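Local coordinates for phosphothreonine lyase ospF (Shigella flexneri, PDB 3I0U), which acts as a secreted type III effector and phosphothreonine lyase, probably removing phosphate from host MAP kinases by beta-elimination and so blunting their signalling, at residues S45-Y50 / Q54-S59; Q90-F95 / T115-V120. All blocks are in the same frame, centred on the assembly; numbering follows the deposited sequence.

Contact 1. Residues S45-Y50 / Q54-S59; sequences SFSVMY and QIVNHS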
ATOM      1  N   SER A  45      -2.843   0.332  20.589  1.00 75.15           N
ATOM      2  CA  SER A  45      -1.468  -0.128  20.456  1.00 76.58           C
ATOM      3  C   SER A  45      -0.457   1.018  20.505  1.00 77.53           C
ATOM      4  O   SER A  45      -0.048   1.541  19.455  1.00 78.80           O
ATOM      5  CB  SER A  45      -1.315  -0.872  19.106  1.00 76.29           C
ATOM      6  OG  SER A  45      -1.480  -2.282  19.218  1.00 75.74           O
ATOM      7  N   PHE A  46      -0.056   1.410  21.712  1.00 78.43           N
ATOM      8  CA  PHE A  46       1.033   2.368  21.852  1.00 78.64           C
ATOM      9  C   PHE A  46       2.271   1.797  21.129  1.00 78.81           C
ATOM     10  O   PHE A  46       2.698   2.364  20.121  1.00 79.16           O
ATOM     11  CB  PHE A  46       1.302   2.674  23.304  1.00 78.18           C
ATOM     12  CG  PHE A  46       0.358   3.705  23.920  1.00 79.69           C
ATOM     13  CD1 PHE A  46      -0.870   4.036  23.318  1.00 79.39           C
ATOM     14  CD2 PHE A  46       0.698   4.326  25.157  1.00 78.24           C
ATOM     15  CE1 PHE A  46      -1.723   4.971  23.920  1.00 80.52           C
ATOM     16  CE2 PHE A  46      -0.150   5.259  25.762  1.00 77.42           C
ATOM     17  CZ  PHE A  46      -1.356   5.589  25.162  1.00 78.13           C
ATOM     18  N   SER A  47       2.783   0.646  21.576  1.00 78.47           N
ATOM     19  CA  SER A  47       3.912  -0.023  20.896  1.00 77.52           C
ATOM     20  C   SER A  47       3.853  -1.536  21.095  1.00 76.21           C
ATOM     21  O   SER A  47       4.113  -2.041  22.200  1.00 76.61           O
ATOM     22  CB  SER A  47       5.253   0.542  21.387  1.00 77.84           C
ATOM     23  OG  SER A  47       6.210   0.534  20.339  1.00 79.58           O
ATOM     24  N   VAL A  48       3.523  -2.238  20.017  1.00 74.20           N
ATOM     25  CA  VAL A  48       2.956  -3.600  20.040  1.00 73.43           C
ATOM     26  C   VAL A  48       3.212  -4.327  18.674  1.00 73.09           C
ATOM     27  O   VAL A  48       2.925  -3.788  17.598  1.00 72.65           O
ATOM     28  CB  VAL A  48       1.380  -3.572  20.332  1.00 73.48           C
ATOM     29  CG1 VAL A  48       0.748  -4.970  20.264  1.00 73.48           C
ATOM     30  CG2 VAL A  48       1.002  -2.893  21.688  1.00 72.50           C
ATOM     31  N   MET A  49       3.721  -5.559  18.747  1.00 72.64           N
ATOM     32  CA  MET A  49       4.029  -6.398  17.595  1.00 72.38           C
ATOM     33  C   MET A  49       2.920  -7.374  17.240  1.00 72.36           C
ATOM     34  O   MET A  49       2.374  -8.024  18.125  1.00 72.67           O
ATOM     35  CB  MET A  49       5.289  -7.190  17.908  1.00 72.68           C
ATOM     36  CG  MET A  49       6.572  -6.435  17.627  1.00 72.96           C
ATOM     37  SD  MET A  49       7.092  -6.895  15.962  1.00 75.60           S
ATOM     38  CE  MET A  49       8.358  -8.093  16.356  1.00 72.64           C
ATOM     39  N   TYR A  50       2.580  -7.458  15.953  1.00 72.00           N
ATOM     40  CA  TYR A  50       1.619  -8.442  15.434  1.00 72.00           C
ATOM     41  C   TYR A  50       2.165  -8.901  14.131  1.00 71.89           C
ATOM     42  O   TYR A  50       2.400  -8.067  13.252  1.00 72.17           O
ATOM     43  CB  TYR A  50       0.236  -7.837  15.096  1.00 72.23           C
ATOM     44  CG  TYR A  50      -0.541  -7.297  16.256  1.00 72.59           C
ATOM     45  CD1 TYR A  50      -1.054  -8.155  17.249  1.00 74.04           C
ATOM     46  CD2 TYR A  50      -0.786  -5.926  16.367  1.00 72.99           C
ATOM     47  CE1 TYR A  50      -1.786  -7.653  18.346  1.00 74.02           C
ATOM     48  CE2 TYR A  50      -1.523  -5.401  17.446  1.00 74.01           C
ATOM     49  CZ  TYR A  50      -2.008  -6.275  18.442  1.00 73.99           C
ATOM     50  OH  TYR A  50      -2.698  -5.786  19.524  1.00 73.24           O
ATOM     51  N   GLN A  54       5.502  -4.043  13.693  1.00 70.91           N
ATOM     52  CA  GLN A  54       5.358  -3.245  14.896  1.00 71.50           C
ATOM     53  C   GLN A  54       4.325  -2.153  14.626  1.00 71.72           C
ATOM     54  O   GLN A  54       4.376  -1.482  13.583  1.00 71.29           O
ATOM     55  CB  GLN A  54       6.678  -2.642  15.345  1.00 71.43           C
ATOM     56  CG  GLN A  54       6.810  -2.497  16.855  1.00 72.05           C
ATOM     57  CD  GLN A  54       8.090  -1.785  17.258  1.00 72.72           C
ATOM     58  OE1 GLN A  54       8.547  -0.864  16.570  1.00 73.07           O
ATOM     59  NE2 GLN A  54       8.672  -2.198  18.379  1.00 73.12           N
ATOM     60  N   ILE A  55       3.395  -2.003  15.573  1.00 71.81           N
ATOM     61  CA  ILE A  55       2.307  -1.036  15.483  1.00 71.95           C
ATOM     62  C   ILE A  55       2.522   0.067  16.507  1.00 72.19           C
ATOM     63  O   ILE A  55       2.712  -0.215  17.684  1.00 72.18           O
ATOM     64  CB  ILE A  55       0.935  -1.701  15.739  1.00 71.97           C
ATOM     65  CG1 ILE A  55       0.723  -2.914  14.838  1.00 71.35           C
ATOM     66  CG2 ILE A  55      -0.216  -0.695  15.569  1.00 72.04           C
ATOM     67  CD1 ILE A  55       0.193  -2.563  13.469  1.00 70.99           C
ATOM     68  N   VAL A  56       2.515   1.317  16.051  1.00 72.39           N
ATOM     69  CA  VAL A  56       2.606   2.471  16.950  1.00 72.62           C
ATOM     70  C   VAL A  56       1.505   3.507  16.688  1.00 72.79           C
ATOM     71  O   VAL A  56       1.171   3.775  15.521  1.00 73.16           O
ATOM     72  CB  VAL A  56       4.022   3.129  16.951  1.00 72.47           C
ATOM     73  CG1 VAL A  56       5.058   2.192  17.542  1.00 72.74           C
ATOM     74  CG2 VAL A  56       4.463   3.525  15.558  1.00 72.64           C
ATOM     75  N   ASN A  57       0.931   4.049  17.763  1.00 72.42           N
ATOM     76  CA  ASN A  57      -0.030   5.144  17.674  1.00 72.47           C
ATOM     77  C   ASN A  57       0.384   6.211  18.686  1.00 72.61           C
ATOM     78  O   ASN A  57      -0.055   6.211  19.858  1.00 72.55           O
ATOM     79  CB  ASN A  57      -1.513   4.645  17.863  1.00 72.71           C
ATOM     80  CG  ASN A  57      -2.581   5.755  17.600  1.00 72.49           C
ATOM     81  OD1 ASN A  57      -2.293   6.737  16.912  1.00 75.20           O
ATOM     82  ND2 ASN A  57      -3.808   5.534  18.122  1.00 70.02           N
ATOM     83  N   HIS A  58       1.291   7.091  18.224  1.00 73.19           N
ATOM     84  CA  HIS A  58       1.836   8.248  19.009  1.00 73.22           C
ATOM     85  C   HIS A  58       0.880   9.428  18.823  1.00 72.88           C
ATOM     86  O   HIS A  58       0.331   9.645  17.748  1.00 73.16           O
ATOM     87  CB  HIS A  58       3.244   8.584  18.469  1.00 73.49           C
ATOM     88  CG  HIS A  58       3.909   9.785  19.087  1.00 76.48           C
ATOM     89  ND1 HIS A  58       3.990   9.991  20.451  1.00 79.86           N
ATOM     90  CD2 HIS A  58       4.602  10.804  18.517  1.00 78.24           C
ATOM     91  CE1 HIS A  58       4.668  11.104  20.697  1.00 80.19           C
ATOM     92  NE2 HIS A  58       5.059  11.612  19.540  1.00 80.81           N
ATOM     93  N   SER A  59       0.651  10.214  19.856  1.00 73.19           N
ATOM     94  CA  SER A  59      -0.325  11.300  19.724  1.00 73.12           C
ATOM     95  C   SER A  59       0.126  12.439  18.738  1.00 73.35           C
ATOM     96  O   SER A  59      -0.643  13.254  18.320  1.00 73.77           O
ATOM     97  CB  SER A  59      -0.627  11.871  21.112  1.00 72.66           C
ATOM     98  OG  SER A  59       0.478  12.634  21.553  1.00 72.87           O
TER
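A beta hairpin formed by strands 47-50 and 53-56 is held together where Val48 faces Ile55 in a hydrogen-bonded antiparallel pair. Ile55 N donates to Val48 O at 2.7 Å, approaching 27° out of the carbonyl plane, and Val48 N returns the bond to Ile55 O at 3.2 Å, this time in the plane of the Ile55 carbonyl. A weak third bond, Asn57 N to Phe46 O at 3.4 Å, lies on the side away from the hairpin turn. Strand 47-50 is the outer edge of the antiparallel sheet; strand 53-56 lies one place further in, and its Ile55 side chain is buried, resting on Ile64, Ala66 and Phe103. A branched aliphatic residue suits this place because each arm finds a neighbour. Ile55 CG1, set beside the backbone N (chi1 -53°), meets the ring edge of Tyr50 at CD2, 3.7 Å away, while Ile55 CG2 lies 3.7 Å from Ser45 CB. On the other face, exposed Met49 and Gln54 pair more loosely, their chains crossing at a slant with both CG atoms 4.0 Å apart. Ser47 OG lies 3.4 Å from Val56 CG1 on that same face. Beyond the strand, the side chain of buried Asn57 donates from ND2 to Cys43 O.

Contact 2. Residues Q90-F95 / T115-V120; sequences QVPLAF and TDMNRV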
ATOM      1  N   GLN A  90     -17.009   3.584   6.588  1.00 70.29           N
ATOM      2  CA  GLN A  90     -16.668   2.216   6.215  1.00 70.48           C
ATOM      3  C   GLN A  90     -15.181   1.919   6.414  1.00 70.47           C
ATOM      4  O   GLN A  90     -14.688   0.841   6.051  1.00 70.00           O
ATOM      5  CB  GLN A  90     -17.101   1.924   4.776  1.00 70.57           C
ATOM      6  CG  GLN A  90     -18.590   1.944   4.605  1.00 70.83           C
ATOM      7  CD  GLN A  90     -19.048   1.504   3.239  1.00 70.93           C
ATOM      8  OE1 GLN A  90     -18.524   0.540   2.661  1.00 71.86           O
ATOM      9  NE2 GLN A  90     -20.072   2.170   2.731  1.00 68.78           N
ATOM     10  N   VAL A  91     -14.480   2.875   7.013  1.00 70.21           N
ATOM     11  CA  VAL A  91     -13.073   2.706   7.306  1.00 70.74           C
ATOM     12  C   VAL A  91     -12.658   1.525   8.233  1.00 70.70           C
ATOM     13  O   VAL A  91     -11.825   0.710   7.822  1.00 71.12           O
ATOM     14  CB  VAL A  91     -12.408   4.057   7.649  1.00 70.74           C
ATOM     15  CG1 VAL A  91     -11.000   3.863   8.058  1.00 70.72           C
ATOM     16  CG2 VAL A  91     -12.434   4.958   6.438  1.00 71.51           C
ATOM     17  N   PRO A  92     -13.206   1.435   9.463  1.00 70.45           N
ATOM     18  CA  PRO A  92     -12.865   0.257  10.263  1.00 70.57           C
ATOM     19  C   PRO A  92     -13.202  -1.070   9.611  1.00 70.91           C
ATOM     20  O   PRO A  92     -12.389  -2.011   9.686  1.00 71.42           O
ATOM     21  CB  PRO A  92     -13.707   0.461  11.534  1.00 70.65           C
ATOM     22  CG  PRO A  92     -13.825   1.919  11.631  1.00 69.53           C
ATOM     23  CD  PRO A  92     -14.078   2.345  10.235  1.00 69.83           C
ATOM     24  N   LEU A  93     -14.367  -1.125   8.961  1.00 70.91           N
ATOM     25  CA  LEU A  93     -14.771  -2.312   8.216  1.00 71.21           C
ATOM     26  C   LEU A  93     -13.749  -2.682   7.169  1.00 70.97           C
ATOM     27  O   LEU A  93     -13.331  -3.821   7.123  1.00 72.17           O
ATOM     28  CB  LEU A  93     -16.122  -2.115   7.546  1.00 71.03           C
ATOM     29  CG  LEU A  93     -16.801  -3.379   7.085  1.00 71.38           C
ATOM     30  CD1 LEU A  93     -17.201  -4.239   8.320  1.00 73.12           C
ATOM     31  CD2 LEU A  93     -17.991  -2.857   6.337  1.00 71.88           C
ATOM     32  N   ALA A  94     -13.335  -1.697   6.374  1.00 70.23           N
ATOM     33  CA  ALA A  94     -12.373  -1.888   5.325  1.00 70.17           C
ATOM     34  C   ALA A  94     -11.029  -2.333   5.854  1.00 70.50           C
ATOM     35  O   ALA A  94     -10.339  -3.044   5.200  1.00 70.66           O
ATOM     36  CB  ALA A  94     -12.217  -0.612   4.532  1.00 69.76           C
ATOM     37  N   PHE A  95     -10.656  -1.884   7.042  1.00 70.79           N
ATOM     38  CA  PHE A  95      -9.453  -2.361   7.658  1.00 70.85           C
ATOM     39  C   PHE A  95      -9.598  -3.836   7.979  1.00 70.93           C
ATOM     40  O   PHE A  95      -8.689  -4.598   7.759  1.00 71.17           O
ATOM     41  CB  PHE A  95      -9.097  -1.554   8.916  1.00 70.44           C
ATOM     42  CG  PHE A  95      -7.999  -2.181   9.723  1.00 70.73           C
ATOM     43  CD1 PHE A  95      -6.678  -2.034   9.327  1.00 72.57           C
ATOM     44  CD2 PHE A  95      -8.286  -2.968  10.850  1.00 70.07           C
ATOM     45  CE1 PHE A  95      -5.655  -2.640  10.049  1.00 71.85           C
ATOM     46  CE2 PHE A  95      -7.300  -3.596  11.575  1.00 68.59           C
ATOM     47  CZ  PHE A  95      -5.993  -3.437  11.211  1.00 71.15           C
ATOM     48  N   THR A 115      -5.256   6.175   9.154  1.00 71.77           N
ATOM     49  CA  THR A 115      -5.938   7.200   9.953  1.00 71.56           C
ATOM     50  C   THR A 115      -6.671   6.572  11.112  1.00 71.43           C
ATOM     51  O   THR A 115      -7.317   5.544  10.949  1.00 71.88           O
ATOM     52  CB  THR A 115      -6.925   7.958   9.064  1.00 71.10           C
ATOM     53  OG1 THR A 115      -6.202   8.452   7.941  1.00 73.76           O
ATOM     54  CG2 THR A 115      -7.504   9.123   9.737  1.00 71.62           C
ATOM     55  N   ASP A 116      -6.518   7.188  12.279  1.00 71.69           N
ATOM     56  CA  ASP A 116      -7.216   6.860  13.511  1.00 71.57           C
ATOM     57  C   ASP A 116      -8.501   7.695  13.533  1.00 71.80           C
ATOM     58  O   ASP A 116      -8.526   8.822  14.069  1.00 72.04           O
ATOM     59  CB  ASP A 116      -6.270   7.154  14.699  1.00 71.30           C
ATOM     60  CG  ASP A 116      -6.879   6.862  16.096  1.00 71.93           C
ATOM     61  OD1 ASP A 116      -6.098   7.012  17.077  1.00 72.02           O
ATOM     62  OD2 ASP A 116      -8.088   6.518  16.244  1.00 71.54           O
ATOM     63  N   MET A 117      -9.572   7.111  12.983  1.00 72.08           N
ATOM     64  CA  MET A 117     -10.938   7.683  12.948  1.00 72.65           C
ATOM     65  C   MET A 117     -11.467   8.408  14.184  1.00 72.85           C
ATOM     66  O   MET A 117     -12.456   9.115  14.061  1.00 73.54           O
ATOM     67  CB  MET A 117     -11.970   6.614  12.598  1.00 73.20           C
ATOM     68  CG  MET A 117     -11.979   6.133  11.175  1.00 74.22           C
ATOM     69  SD  MET A 117     -11.057   7.266  10.096  1.00 81.08           S
ATOM     70  CE  MET A 117     -12.319   8.390   9.504  1.00 75.31           C
ATOM     71  N   ASN A 118     -10.823   8.233  15.346  1.00 72.67           N
ATOM     72  CA  ASN A 118     -11.197   8.916  16.614  1.00 72.65           C
ATOM     73  C   ASN A 118     -10.444  10.214  16.831  1.00 72.67           C
ATOM     74  O   ASN A 118     -10.911  11.087  17.511  1.00 72.76           O
ATOM     75  CB  ASN A 118     -10.923   8.017  17.830  1.00 72.48           C
ATOM     76  CG  ASN A 118     -11.447   6.598  17.642  1.00 73.39           C
ATOM     77  OD1 ASN A 118     -12.618   6.340  17.897  1.00 73.36           O
ATOM     78  ND2 ASN A 118     -10.576   5.672  17.167  1.00 73.66           N
ATOM     79  N   ARG A 119      -9.254  10.322  16.257  1.00 73.51           N
ATOM     80  CA  ARG A 119      -8.451  11.538  16.355  1.00 73.32           C
ATOM     81  C   ARG A 119      -8.764  12.574  15.264  1.00 73.57           C
ATOM     82  O   ARG A 119      -8.540  13.749  15.466  1.00 73.67           O
ATOM     83  CB  ARG A 119      -6.961  11.177  16.382  1.00 72.97           C
ATOM     84  CG  ARG A 119      -6.399  11.265  17.799  1.00 73.72           C
ATOM     85  CD  ARG A 119      -6.374   9.940  18.542  1.00 74.37           C
ATOM     86  NE  ARG A 119      -5.043   9.275  18.369  1.00 75.63           N
ATOM     87  CZ  ARG A 119      -4.025   9.350  19.269  1.00 74.94           C
ATOM     88  NH1 ARG A 119      -4.169  10.056  20.418  1.00 73.33           N
ATOM     89  NH2 ARG A 119      -2.851   8.707  19.018  1.00 74.90           N
ATOM     90  N   VAL A 120      -9.345  12.140  14.145  1.00 74.27           N
ATOM     91  CA  VAL A 120      -9.517  12.988  12.939  1.00 75.16           C
ATOM     92  C   VAL A 120     -10.692  14.064  12.925  1.00 75.70           C
ATOM     93  O   VAL A 120     -11.635  14.000  13.750  1.00 75.56           O
ATOM     94  CB  VAL A 120      -9.543  12.049  11.703  1.00 75.25           C
ATOM     95  CG1 VAL A 120     -10.974  11.541  11.422  1.00 75.97           C
ATOM     96  CG2 VAL A 120      -8.800  12.658  10.473  1.00 75.08           C
TER
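Val91 and Met117 make the main contact, with their side chains crossing at roughly a right angle. CG1 of Val91, anti to its own backbone N (chi1 175°), meets Met117 SD at 4.0 Å and lies equally near Met117 CG. Pro92 adds a more distant touch from its ring, CD standing 4.4 Å from Met117 CG. No hydrogen bond joins the two segments, so they meet purely through apolar surfaces. The flexible thioether, bent at chi2 and chi3, can fit its bulk against a rigid beta-branched valine, and it also rests on Arg88. Pro92 suits the first turn of helix 91-102, where a missing N-H costs no helical bond; Gln90 is the N-cap, and its O accepts from Ala94 N at 2.9 Å.

In the next shell, Tyr39 uses its OH to hydrogen-bond both Thr115 O and Met117 N, linking the backbone at Thr115 and Met117 to helix 39-44, whose Tyr39 also touches Pro92 of helix 91-102. The loop is further shaped by the Asp116 carboxylate. Asp116 OD2 receives Asn118 ND2 at 2.8 Å, nearly in line with the C-O bond and within the amide plane, and Asn118 N weakly at 3.4 Å. Asp116 OD1 forms a salt bridge with Arg119 NE at 2.8 Å, though as a hydrogen bond it is weak. Arg119 N closes on Asp116 O at 2.8 Å, and with Met117 and Asn118 both near helical backbone angles, residues 116-119 form a type I beta turn. The weak bond from Asn118 N to the Asp116 carboxylate adds an Asx turn, at the exit of strand 111-115.

How the contacts relate
The hairpin of contact 1 is complete before the chain reaches helix 91-102 and the loop of contact 2, and their centres lie 16 Å apart, yet they meet directly through Asn57. Its amide faces the charged pair of the 115-120 loop: Asn57 ND2 is 2.9 Å from Asp116 OD1, and Asn57 OD1 is 2.9 Å from Arg119 NH2, both probable hydrogen bonds. An asparagine, with a donor and an acceptor side by side, can answer a carboxylate and a guanidinium at once. Arg119 NH2 also packs 3.6 Å from His58 O. The end of the edge hairpin is thus joined to the turn that carries Met117 against helix 91-102. No bound ligand marks the active site in this apo structure.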